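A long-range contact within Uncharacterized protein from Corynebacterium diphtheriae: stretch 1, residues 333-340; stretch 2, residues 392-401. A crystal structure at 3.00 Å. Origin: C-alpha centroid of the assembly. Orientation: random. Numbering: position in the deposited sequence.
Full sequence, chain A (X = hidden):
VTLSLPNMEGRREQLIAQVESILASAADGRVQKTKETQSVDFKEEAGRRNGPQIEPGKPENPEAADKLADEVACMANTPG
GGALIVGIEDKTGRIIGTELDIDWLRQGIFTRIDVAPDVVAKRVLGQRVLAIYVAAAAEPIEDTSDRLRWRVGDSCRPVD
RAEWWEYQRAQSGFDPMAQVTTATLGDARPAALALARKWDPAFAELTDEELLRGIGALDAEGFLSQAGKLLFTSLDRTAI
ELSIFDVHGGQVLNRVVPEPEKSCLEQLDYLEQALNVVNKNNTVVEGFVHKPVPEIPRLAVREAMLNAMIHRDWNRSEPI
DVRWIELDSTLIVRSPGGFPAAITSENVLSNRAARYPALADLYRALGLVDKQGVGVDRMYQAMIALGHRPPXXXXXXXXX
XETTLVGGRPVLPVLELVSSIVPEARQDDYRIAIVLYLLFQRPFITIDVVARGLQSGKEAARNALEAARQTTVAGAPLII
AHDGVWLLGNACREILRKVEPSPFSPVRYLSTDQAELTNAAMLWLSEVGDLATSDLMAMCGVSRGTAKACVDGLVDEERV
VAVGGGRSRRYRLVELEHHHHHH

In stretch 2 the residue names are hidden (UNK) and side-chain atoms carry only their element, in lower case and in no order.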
# COMPACT_ATOMS: atom_id res chain seq x y z
N VAL A 333 -19.91 0.49 3.90
CA VAL A 333 -19.54 1.33 2.76
C VAL A 333 -19.64 0.55 1.45
O VAL A 333 -18.74 -0.20 1.09
CB VAL A 333 -18.10 1.86 2.90
CG1 VAL A 333 -17.70 2.62 1.65
CG2 VAL A 333 -18.00 2.77 4.11
N ARG A 334 -20.75 0.76 0.75
CA ARG A 334 -21.01 0.11 -0.53
C ARG A 334 -20.47 0.99 -1.65
O ARG A 334 -20.84 2.16 -1.75
CB ARG A 334 -22.51 -0.06 -0.74
CG ARG A 334 -23.17 -1.12 0.13
CD ARG A 334 -24.65 -0.80 0.34
NE ARG A 334 -25.37 -1.92 0.94
CZ ARG A 334 -25.75 -3.00 0.27
NH1 ARG A 334 -25.47 -3.11 -1.03
NH2 ARG A 334 -26.39 -3.98 0.89
N SER A 335 -19.60 0.44 -2.49
CA SER A 335 -19.03 1.20 -3.60
C SER A 335 -19.33 0.60 -4.97
O SER A 335 -19.12 -0.60 -5.19
CB SER A 335 -17.53 1.34 -3.43
OG SER A 335 -17.23 2.16 -2.32
N PRO A 336 -19.78 1.43 -5.91
CA PRO A 336 -20.09 0.93 -7.25
C PRO A 336 -18.88 0.29 -7.93
O PRO A 336 -17.79 0.87 -7.96
CB PRO A 336 -20.57 2.18 -7.97
CG PRO A 336 -19.79 3.27 -7.31
CD PRO A 336 -19.91 2.90 -5.86
N GLY A 337 -19.09 -0.90 -8.47
CA GLY A 337 -18.01 -1.61 -9.15
C GLY A 337 -17.66 -2.89 -8.42
O GLY A 337 -18.14 -3.12 -7.31
N GLY A 338 -16.81 -3.71 -9.03
CA GLY A 338 -16.41 -4.95 -8.40
C GLY A 338 -14.94 -5.26 -8.60
O GLY A 338 -14.27 -4.63 -9.41
N PHE A 339 -14.44 -6.24 -7.85
CA PHE A 339 -13.04 -6.66 -7.93
C PHE A 339 -12.64 -6.99 -9.37
O PHE A 339 -13.27 -7.83 -10.01
CB PHE A 339 -12.82 -7.92 -7.10
CG PHE A 339 -13.11 -7.75 -5.65
CD1 PHE A 339 -13.44 -8.84 -4.86
CD2 PHE A 339 -13.05 -6.49 -5.06
CE1 PHE A 339 -13.71 -8.69 -3.51
CE2 PHE A 339 -13.32 -6.33 -3.72
CZ PHE A 339 -13.65 -7.43 -2.94
N PRO A 340 -11.57 -6.34 -9.87
CA PRO A 340 -11.13 -6.61 -11.25
C PRO A 340 -10.87 -8.10 -11.50
O PRO A 340 -10.39 -8.81 -10.61
CB PRO A 340 -9.86 -5.76 -11.38
CG PRO A 340 -9.37 -5.65 -9.96
CD PRO A 340 -10.64 -5.43 -9.19
N UNK A 392 -14.52 -6.58 7.22
CA UNK A 392 -14.79 -7.50 6.13
C UNK A 392 -15.13 -6.74 4.87
O UNK A 392 -15.95 -5.81 4.87
o UNK A 392 -17.18 -7.68 6.51
c UNK A 392 -15.72 -9.16 7.76
c UNK A 392 -15.96 -8.44 6.44
N UNK A 393 -14.49 -7.14 3.78
CA UNK A 393 -14.71 -6.51 2.49
C UNK A 393 -15.02 -7.55 1.40
O UNK A 393 -14.12 -8.24 0.94
c UNK A 393 -13.49 -5.60 2.12
c UNK A 393 -12.35 -4.39 0.24
c UNK A 393 -12.19 -6.22 2.59
c UNK A 393 -13.46 -5.34 0.62
N UNK A 394 -16.30 -7.66 1.03
CA UNK A 394 -16.75 -8.60 0.01
C UNK A 394 -17.50 -7.92 -1.15
O UNK A 394 -17.99 -6.79 -0.99
c UNK A 394 -19.04 -9.12 0.97
o UNK A 394 -20.29 -10.98 0.09
c UNK A 394 -20.11 -10.21 1.08
o UNK A 394 -20.78 -10.29 2.14
c UNK A 394 -17.66 -9.66 0.61
N UNK A 395 -17.59 -8.62 -2.29
CA UNK A 395 -18.27 -8.12 -3.49
C UNK A 395 -19.77 -8.43 -3.42
O UNK A 395 -20.18 -9.55 -3.12
c UNK A 395 -18.17 -8.11 -6.06
o UNK A 395 -16.16 -8.46 -7.35
c UNK A 395 -17.41 -8.57 -7.32
o UNK A 395 -18.05 -9.03 -8.28
c UNK A 395 -17.67 -8.76 -4.75
N UNK A 396 -20.56 -7.42 -3.70
CA UNK A 396 -22.01 -7.53 -3.67
C UNK A 396 -22.59 -7.42 -5.06
O UNK A 396 -22.06 -6.70 -5.90
c UNK A 396 -22.61 -6.43 -2.77
c UNK A 396 -24.05 -6.16 -3.15
c UNK A 396 -22.44 -6.81 -1.31
c UNK A 396 -23.04 -8.17 -0.95
N UNK A 397 -23.67 -8.15 -5.31
CA UNK A 397 -24.33 -8.10 -6.61
C UNK A 397 -24.71 -6.65 -6.93
O UNK A 397 -25.40 -5.99 -6.16
c UNK A 397 -25.57 -8.99 -6.60
N UNK A 398 -24.23 -6.18 -8.08
CA UNK A 398 -24.51 -4.82 -8.49
C UNK A 398 -23.99 -4.52 -9.88
O UNK A 398 -24.78 -4.27 -10.79
N UNK A 399 -22.66 -4.54 -10.10
CA UNK A 399 -21.58 -4.82 -9.15
C UNK A 399 -21.40 -3.77 -8.06
O UNK A 399 -21.60 -2.57 -8.28
c UNK A 399 -22.11 -4.21 -11.43
c UNK A 399 -20.36 -4.91 -10.06
c UNK A 399 -20.68 -3.87 -11.09
N UNK A 400 -20.98 -4.23 -6.88
CA UNK A 400 -20.76 -3.37 -5.73
C UNK A 400 -19.69 -3.98 -4.83
O UNK A 400 -19.49 -5.19 -4.82
c UNK A 400 -24.04 -2.13 -6.00
c UNK A 400 -22.86 -2.02 -5.27
c UNK A 400 -24.47 0.22 -5.77
c UNK A 400 -24.84 -1.01 -6.25
c UNK A 400 -22.05 -3.24 -4.93
c UNK A 400 -23.29 0.35 -5.04
c UNK A 400 -22.49 -0.77 -4.79
N UNK A 401 -18.99 -3.15 -4.08
CA UNK A 401 -17.96 -3.66 -3.17
C UNK A 401 -18.21 -3.01 -1.82
O UNK A 401 -17.93 -1.82 -1.65
c UNK A 401 -16.33 -3.74 -5.05
c UNK A 401 -15.53 -3.91 -2.71
c UNK A 401 -16.55 -3.29 -3.63

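Position 392 has three side-chain atoms: one carbon carrying one oxygen and one carbon. They touch nothing on stretch 1. This is Thr 392.

Position 393 has four side-chain carbons, forked at the first, with one arm two carbons long. The first carbon of that arm lies 4.1 Å from CZ of Phe 339. This is Ile 393. Its backbone O sits at the edge of the Phe 339 ring.

Position 394 has three carbons, the third carrying two oxygens. Its CA-to-CB bond points away from stretch 1, and its side chain makes no contact there. This is Glu 394.

Position 395 has the same atoms, but its CA-to-CB bond points toward stretch 1. One carboxylate oxygen accepts a hydrogen bond from N of Phe 339 at 2.9 Å. This is Glu 395, and the oxygen is OE1. Its CB lies over one face of the Phe 339 ring.

Position 396 has four carbons, forked at the first, one arm two carbons long. The one-carbon arm lies 4.0 Å from NH1 of Arg 334. This is Ile 396.

Position 397 has one side-chain carbon and does not reach stretch 1. It is Ala 397.

Position 398 has no side-chain atom, so it is Gly 398.

Position 399 has three carbons closing a ring onto the backbone N. Its CB lies 3.9 Å from N of Gly 338, and its O accepts a hydrogen bond from N of Gly 337 at 3.0 Å. This is Pro 399, with a cis peptide bond before it.

Position 400 has one carbon, then a ring of six carbons with no oxygen. Ring carbons approach Pro 336 and Arg 334. This is Phe 400. Its CE1 lies 4.3 Å from CD of Pro 336, and its CD1 is 4.1 Å from CB of Arg 334.

Position 401 has one carbon carrying two carbons. One branch reaches the Phe 339 ring, the other Gly 338. This is Val 401. Its CG1 lies 3.4 Å from CE2 of Phe 339, and its CG2 is 3.6 Å from CA of Gly 338.

The contact is a short antiparallel pairing. Ser 335 N bonds Val 401 O at 2.9 Å, and Val 401 N bonds Ser 335 O at 2.8 Å. Pro 336 and Phe 400 pair next, their side chains on one face of the sheet; those of Ser 335 and Val 401 lie on the other. The Gly 337 bond extends the backbone link. At Gly 338 an ideal CB would clash with Glu 395 CD. The Phe 339 ring packs against Ile 393 and Val 401.

Stretch 2 (392-401) TIEEIAGPFV
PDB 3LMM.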